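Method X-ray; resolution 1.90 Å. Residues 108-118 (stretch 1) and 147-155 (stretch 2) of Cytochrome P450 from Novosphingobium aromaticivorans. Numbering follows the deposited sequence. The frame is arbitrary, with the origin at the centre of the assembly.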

ATOM      1  N   ARG A 108       9.930 -16.792  -7.406  1.00 24.17           N
ATOM      2  CA  ARG A 108      11.255 -17.376  -7.195  1.00 25.10           C
ATOM      3  C   ARG A 108      12.258 -16.380  -6.597  1.00 24.25           C
ATOM      4  O   ARG A 108      13.104 -16.748  -5.763  1.00 24.84           O
ATOM      5  CB  ARG A 108      11.819 -18.017  -8.476  1.00 26.47           C
ATOM      6  CG  ARG A 108      12.019 -17.060  -9.667  1.00 31.11           C
ATOM      7  CD  ARG A 108      12.957 -17.666 -10.758  1.00 38.61           C
ATOM      8  NE  ARG A 108      12.493 -18.970 -11.260  1.00 43.41           N
ATOM      9  CZ  ARG A 108      13.128 -20.124 -11.062  1.00 44.65           C
ATOM     10  NH1 ARG A 108      14.283 -20.162 -10.389  1.00 47.24           N
ATOM     11  NH2 ARG A 108      12.626 -21.240 -11.552  1.00 45.10           N
ATOM     12  N   PHE A 109      12.166 -15.125  -7.012  1.00 22.10           N
ATOM     13  CA  PHE A 109      13.018 -14.096  -6.470  1.00 21.22           C
ATOM     14  C   PHE A 109      12.622 -13.707  -5.046  1.00 19.45           C
ATOM     15  O   PHE A 109      13.516 -13.508  -4.179  1.00 18.09           O
ATOM     16  CB  PHE A 109      13.054 -12.884  -7.398  1.00 21.86           C
ATOM     17  CG  PHE A 109      13.842 -11.733  -6.850  1.00 27.39           C
ATOM     18  CD1 PHE A 109      15.238 -11.806  -6.758  1.00 31.67           C
ATOM     19  CD2 PHE A 109      13.194 -10.577  -6.414  1.00 30.25           C
ATOM     20  CE1 PHE A 109      15.993 -10.734  -6.246  1.00 33.51           C
ATOM     21  CE2 PHE A 109      13.939  -9.493  -5.897  1.00 33.34           C
ATOM     22  CZ  PHE A 109      15.354  -9.581  -5.822  1.00 32.98           C
ATOM     23  N   VAL A 110      11.301 -13.580  -4.816  1.00 17.58           N
ATOM     24  CA  VAL A 110      10.743 -13.368  -3.468  1.00 16.84           C
ATOM     25  C   VAL A 110      11.185 -14.465  -2.475  1.00 17.93           C
ATOM     26  O   VAL A 110      11.677 -14.165  -1.381  1.00 16.00           O
ATOM     27  CB  VAL A 110       9.187 -13.224  -3.469  1.00 16.80           C
ATOM     28  CG1 VAL A 110       8.643 -13.046  -2.011  1.00 14.04           C
ATOM     29  CG2 VAL A 110       8.752 -12.036  -4.344  1.00 15.60           C
ATOM     30  N   VAL A 111      11.022 -15.730  -2.871  1.00 17.95           N
ATOM     31  CA  VAL A 111      11.472 -16.835  -2.040  1.00 20.17           C
ATOM     32  C   VAL A 111      12.975 -16.742  -1.732  1.00 19.54           C
ATOM     33  O   VAL A 111      13.360 -16.940  -0.576  1.00 20.34           O
ATOM     34  CB  VAL A 111      11.070 -18.228  -2.636  1.00 21.35           C
ATOM     35  CG1 VAL A 111      11.841 -19.388  -1.920  1.00 23.59           C
ATOM     36  CG2 VAL A 111       9.555 -18.439  -2.504  1.00 21.62           C
ATOM     37  N   ALA A 112      13.803 -16.399  -2.725  1.00 19.55           N
ATOM     38  CA  ALA A 112      15.247 -16.284  -2.533  1.00 19.64           C
ATOM     39  C   ALA A 112      15.607 -15.169  -1.540  1.00 19.92           C
ATOM     40  O   ALA A 112      16.610 -15.258  -0.860  1.00 19.77           O
ATOM     41  CB  ALA A 112      15.976 -16.073  -3.868  1.00 20.44           C
ATOM     42  N   LEU A 113      14.777 -14.126  -1.468  1.00 19.25           N
ATOM     43  CA  LEU A 113      15.031 -12.962  -0.607  1.00 19.02           C
ATOM     44  C   LEU A 113      14.560 -13.155   0.835  1.00 17.99           C
ATOM     45  O   LEU A 113      14.896 -12.354   1.703  1.00 16.98           O
ATOM     46  CB  LEU A 113      14.340 -11.741  -1.188  1.00 20.26           C
ATOM     47  CG  LEU A 113      15.139 -10.990  -2.243  1.00 22.57           C
ATOM     48  CD1 LEU A 113      14.201  -9.994  -2.847  1.00 26.35           C
ATOM     49  CD2 LEU A 113      16.316 -10.292  -1.596  1.00 24.19           C
ATOM     50  N   GLU A 114      13.789 -14.206   1.075  1.00 17.22           N
ATOM     51  CA  GLU A 114      13.129 -14.413   2.361  1.00 18.75           C
ATOM     52  C   GLU A 114      14.119 -14.450   3.547  1.00 18.54           C
ATOM     53  O   GLU A 114      13.901 -13.775   4.573  1.00 19.11           O
ATOM     54  CB  GLU A 114      12.239 -15.669   2.304  1.00 18.59           C
ATOM     55  CG  GLU A 114      11.136 -15.743   3.333  1.00 23.81           C
ATOM     56  CD  GLU A 114      10.275 -17.028   3.216  1.00 31.89           C
ATOM     57  OE1 GLU A 114       9.422 -17.246   4.113  1.00 34.50           O
ATOM     58  OE2 GLU A 114      10.430 -17.815   2.237  1.00 35.29           O
ATOM     59  N   PRO A 115      15.208 -15.227   3.434  1.00 18.97           N
ATOM     60  CA  PRO A 115      16.190 -15.203   4.524  1.00 18.69           C
ATOM     61  C   PRO A 115      16.787 -13.821   4.800  1.00 17.78           C
ATOM     62  O   PRO A 115      16.894 -13.422   5.965  1.00 17.24           O
ATOM     63  CB  PRO A 115      17.284 -16.146   4.012  1.00 19.73           C
ATOM     64  CG  PRO A 115      16.507 -17.130   3.151  1.00 19.68           C
ATOM     65  CD  PRO A 115      15.566 -16.241   2.411  1.00 18.89           C
ATOM     66  N   LYS A 116      17.176 -13.096   3.759  1.00 17.38           N
ATOM     67  CA  LYS A 116      17.702 -11.741   3.972  1.00 17.11           C
ATOM     68  C   LYS A 116      16.654 -10.804   4.572  1.00 15.35           C
ATOM     69  O   LYS A 116      16.967 -10.059   5.489  1.00 15.01           O
ATOM     70  CB  LYS A 116      18.284 -11.111   2.700  1.00 17.25           C
ATOM     71  CG  LYS A 116      19.681 -11.632   2.366  1.00 20.98           C
ATOM     72  CD  LYS A 116      20.366 -10.778   1.291  1.00 26.47           C
ATOM     73  CE  LYS A 116      20.142 -11.340  -0.098  1.00 30.94           C
ATOM     74  NZ  LYS A 116      20.882 -10.516  -1.132  1.00 34.69           N
ATOM     75  N   VAL A 117      15.432 -10.858   4.068  1.00 13.30           N
ATOM     76  CA  VAL A 117      14.362  -9.980   4.580  1.00 13.68           C
ATOM     77  C   VAL A 117      14.021 -10.359   6.022  1.00 14.05           C
ATOM     78  O   VAL A 117      13.877  -9.488   6.877  1.00 15.19           O
ATOM     79  CB  VAL A 117      13.138  -9.948   3.628  1.00 13.53           C
ATOM     80  CG1 VAL A 117      11.976  -9.067   4.164  1.00 13.09           C
ATOM     81  CG2 VAL A 117      13.568  -9.423   2.291  1.00 14.29           C
ATOM     82  N   GLN A 118      13.948 -11.655   6.311  1.00 13.66           N
ATOM     83  CA  GLN A 118      13.759 -12.089   7.702  1.00 14.44           C
ATOM     84  C   GLN A 118      14.862 -11.578   8.614  1.00 13.78           C
ATOM     85  O   GLN A 118      14.597 -11.159   9.735  1.00 14.02           O
ATOM     86  CB  GLN A 118      13.611 -13.615   7.800  1.00 14.97           C
ATOM     87  CG  GLN A 118      12.940 -14.084   9.144  1.00 18.61           C
ATOM     88  CD  GLN A 118      12.345 -15.504   9.092  1.00 23.08           C
ATOM     89  OE1 GLN A 118      11.987 -16.019   8.016  1.00 21.44           O
ATOM     90  NE2 GLN A 118      12.214 -16.127  10.267  1.00 21.25           N
ATOM     91  N   ASN A 147      14.572  -0.228   5.240  1.00 11.90           N
ATOM     92  CA  ASN A 147      15.592  -1.276   5.400  1.00 12.56           C
ATOM     93  C   ASN A 147      15.437  -2.411   4.417  1.00 11.64           C
ATOM     94  O   ASN A 147      16.423  -2.921   3.853  1.00 10.68           O
ATOM     95  CB  ASN A 147      15.654  -1.851   6.834  1.00 13.45           C
ATOM     96  CG  ASN A 147      16.155  -0.842   7.849  1.00 17.71           C
ATOM     97  OD1 ASN A 147      16.505   0.285   7.489  1.00 17.62           O
ATOM     98  ND2 ASN A 147      16.156  -1.232   9.141  1.00 14.87           N
ATOM     99  N   ILE A 148      14.201  -2.850   4.205  1.00 10.61           N
ATOM    100  CA  ILE A 148      13.976  -3.896   3.213  1.00 11.59           C
ATOM    101  C   ILE A 148      14.362  -3.414   1.806  1.00 11.70           C
ATOM    102  O   ILE A 148      15.015  -4.137   1.048  1.00 12.05           O
ATOM    103  CB  ILE A 148      12.529  -4.433   3.293  1.00 10.97           C
ATOM    104  CG1 ILE A 148      12.334  -5.220   4.600  1.00 10.76           C
ATOM    105  CG2 ILE A 148      12.167  -5.217   2.055  1.00 11.97           C
ATOM    106  CD1 ILE A 148      10.891  -5.575   4.848  1.00 12.29           C
ATOM    107  N   PHE A 149      14.001  -2.181   1.476  1.00 11.68           N
ATOM    108  CA  PHE A 149      14.316  -1.652   0.138  1.00 12.17           C
ATOM    109  C   PHE A 149      15.797  -1.762  -0.156  1.00 11.88           C
ATOM    110  O   PHE A 149      16.205  -2.171  -1.255  1.00 12.31           O
ATOM    111  CB  PHE A 149      13.965  -0.180   0.067  1.00 11.87           C
ATOM    112  CG  PHE A 149      14.343   0.456  -1.236  1.00 14.06           C
ATOM    113  CD1 PHE A 149      13.580   0.223  -2.383  1.00 15.32           C
ATOM    114  CD2 PHE A 149      15.493   1.247  -1.325  1.00 15.24           C
ATOM    115  CE1 PHE A 149      13.944   0.831  -3.599  1.00 17.86           C
ATOM    116  CE2 PHE A 149      15.852   1.857  -2.533  1.00 18.17           C
ATOM    117  CZ  PHE A 149      15.063   1.646  -3.666  1.00 17.36           C
ATOM    118  N   LEU A 150      16.601  -1.336   0.815  1.00 12.22           N
ATOM    119  CA  LEU A 150      18.065  -1.356   0.663  1.00 13.18           C
ATOM    120  C   LEU A 150      18.591  -2.776   0.439  1.00 12.80           C
ATOM    121  O   LEU A 150      19.580  -3.003  -0.311  1.00 13.13           O
ATOM    122  CB  LEU A 150      18.705  -0.777   1.931  1.00 13.08           C
ATOM    123  CG  LEU A 150      19.044   0.712   2.023  1.00 17.88           C
ATOM    124  CD1 LEU A 150      18.646   1.544   0.818  1.00 18.62           C
ATOM    125  CD2 LEU A 150      18.667   1.345   3.345  1.00 17.95           C
ATOM    126  N   THR A 151      17.951  -3.742   1.105  1.00 13.50           N
ATOM    127  CA  THR A 151      18.202  -5.170   0.835  1.00 14.26           C
ATOM    128  C   THR A 151      17.785  -5.600  -0.569  1.00 14.35           C
ATOM    129  O   THR A 151      18.574  -6.275  -1.263  1.00 14.39           O
ATOM    130  CB  THR A 151      17.563  -6.076   1.931  1.00 14.98           C
ATOM    131  OG1 THR A 151      18.072  -5.654   3.198  1.00 17.23           O
ATOM    132  CG2 THR A 151      17.935  -7.539   1.743  1.00 15.89           C
ATOM    133  N   LEU A 152      16.598  -5.198  -1.018  1.00 13.75           N
ATOM    134  CA  LEU A 152      16.115  -5.579  -2.364  1.00 15.28           C
ATOM    135  C   LEU A 152      17.038  -5.111  -3.504  1.00 15.33           C
ATOM    136  O   LEU A 152      17.226  -5.836  -4.479  1.00 14.72           O
ATOM    137  CB  LEU A 152      14.710  -5.040  -2.675  1.00 16.24           C
ATOM    138  CG  LEU A 152      13.485  -5.296  -1.784  1.00 18.27           C
ATOM    139  CD1 LEU A 152      12.224  -4.507  -2.248  1.00 22.13           C
ATOM    140  CD2 LEU A 152      13.183  -6.771  -1.618  1.00 24.07           C
ATOM    141  N   ILE A 153      17.600  -3.920  -3.387  1.00 14.74           N
ATOM    142  CA  ILE A 153      18.527  -3.426  -4.412  1.00 16.36           C
ATOM    143  C   ILE A 153      20.002  -3.782  -4.140  1.00 17.85           C
ATOM    144  O   ILE A 153      20.896  -3.463  -4.940  1.00 16.91           O
ATOM    145  CB  ILE A 153      18.312  -1.939  -4.708  1.00 17.09           C
ATOM    146  CG1 ILE A 153      18.689  -1.049  -3.523  1.00 14.83           C
ATOM    147  CG2 ILE A 153      16.864  -1.719  -5.127  1.00 16.25           C
ATOM    148  CD1 ILE A 153      18.971   0.346  -3.978  1.00 17.43           C
ATOM    149  N   ASP A 154      20.220  -4.470  -3.018  1.00 19.55           N
ATOM    150  CA  ASP A 154      21.526  -4.937  -2.577  1.00 20.88           C
ATOM    151  C   ASP A 154      22.597  -3.824  -2.473  1.00 21.54           C
ATOM    152  O   ASP A 154      23.660  -3.916  -3.093  1.00 21.29           O
ATOM    153  CB  ASP A 154      21.984  -6.100  -3.461  1.00 21.63           C
ATOM    154  CG  ASP A 154      23.114  -6.915  -2.822  1.00 25.33           C
ATOM    155  OD1 ASP A 154      23.792  -7.662  -3.557  1.00 28.70           O
ATOM    156  OD2 ASP A 154      23.334  -6.782  -1.592  1.00 27.12           O
ATOM    157  N   VAL A 155      22.329  -2.787  -1.676  1.00 22.11           N
ATOM    158  CA  VAL A 155      23.344  -1.724  -1.420  1.00 23.05           C
ATOM    159  C   VAL A 155      24.475  -2.284  -0.550  1.00 23.79           C
ATOM    160  O   VAL A 155      24.222  -3.163   0.256  1.00 22.40           O
ATOM    161  CB  VAL A 155      22.765  -0.482  -0.695  1.00 23.40           C
ATOM    162  CG1 VAL A 155      21.497   0.017  -1.401  1.00 23.33           C
ATOM    163  CG2 VAL A 155      22.486  -0.801   0.775  1.00 22.64           C
TER

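Two helices need no hydrogen bonds between them to pack well, and this pair from a cytochrome P450 illustrates the principle. Their axes cross at 134° and come no closer than 10.1 Å, a gap that side chains must fill; together the two stretches bury 326 Å².

Apolar contacts carry most of the interface. CD1 of Leu 113 lies 3.6 Å from CD2 of Leu 152, and CG1 of Val 117 lies 3.7 Å from CD1 of Ile 148, both distances typical of methyl groups in van der Waals contact. Residues four apart on each helix are thus matched in reverse order, as the steeply opposed helix directions require. Thr 151 takes part through its methyl: CG2 sits 3.7 Å from CB of Lys 116. The Phe 109 ring is more peripheral, its edge facing the backbone, with CZ 4.4 Å from O of Leu 152.

Charge contributes at longer range. NZ of Lys 116 stands 4.5 Å from OD2 of Asp 154, too far for a salt bridge, though the opposite charges remain neighbours.

Backbone hydrogen bonds within the second stretch shape the turn that carries this aspartate. Asp 154, the first residue after the helix to leave helical phi/psi, has positive phi and belongs to a Schellman motif, in which N of Asp 154 bonds to O of Thr 151 (3.0 Å) and N of Val 155 bonds to O of Leu 150 (3.1 Å).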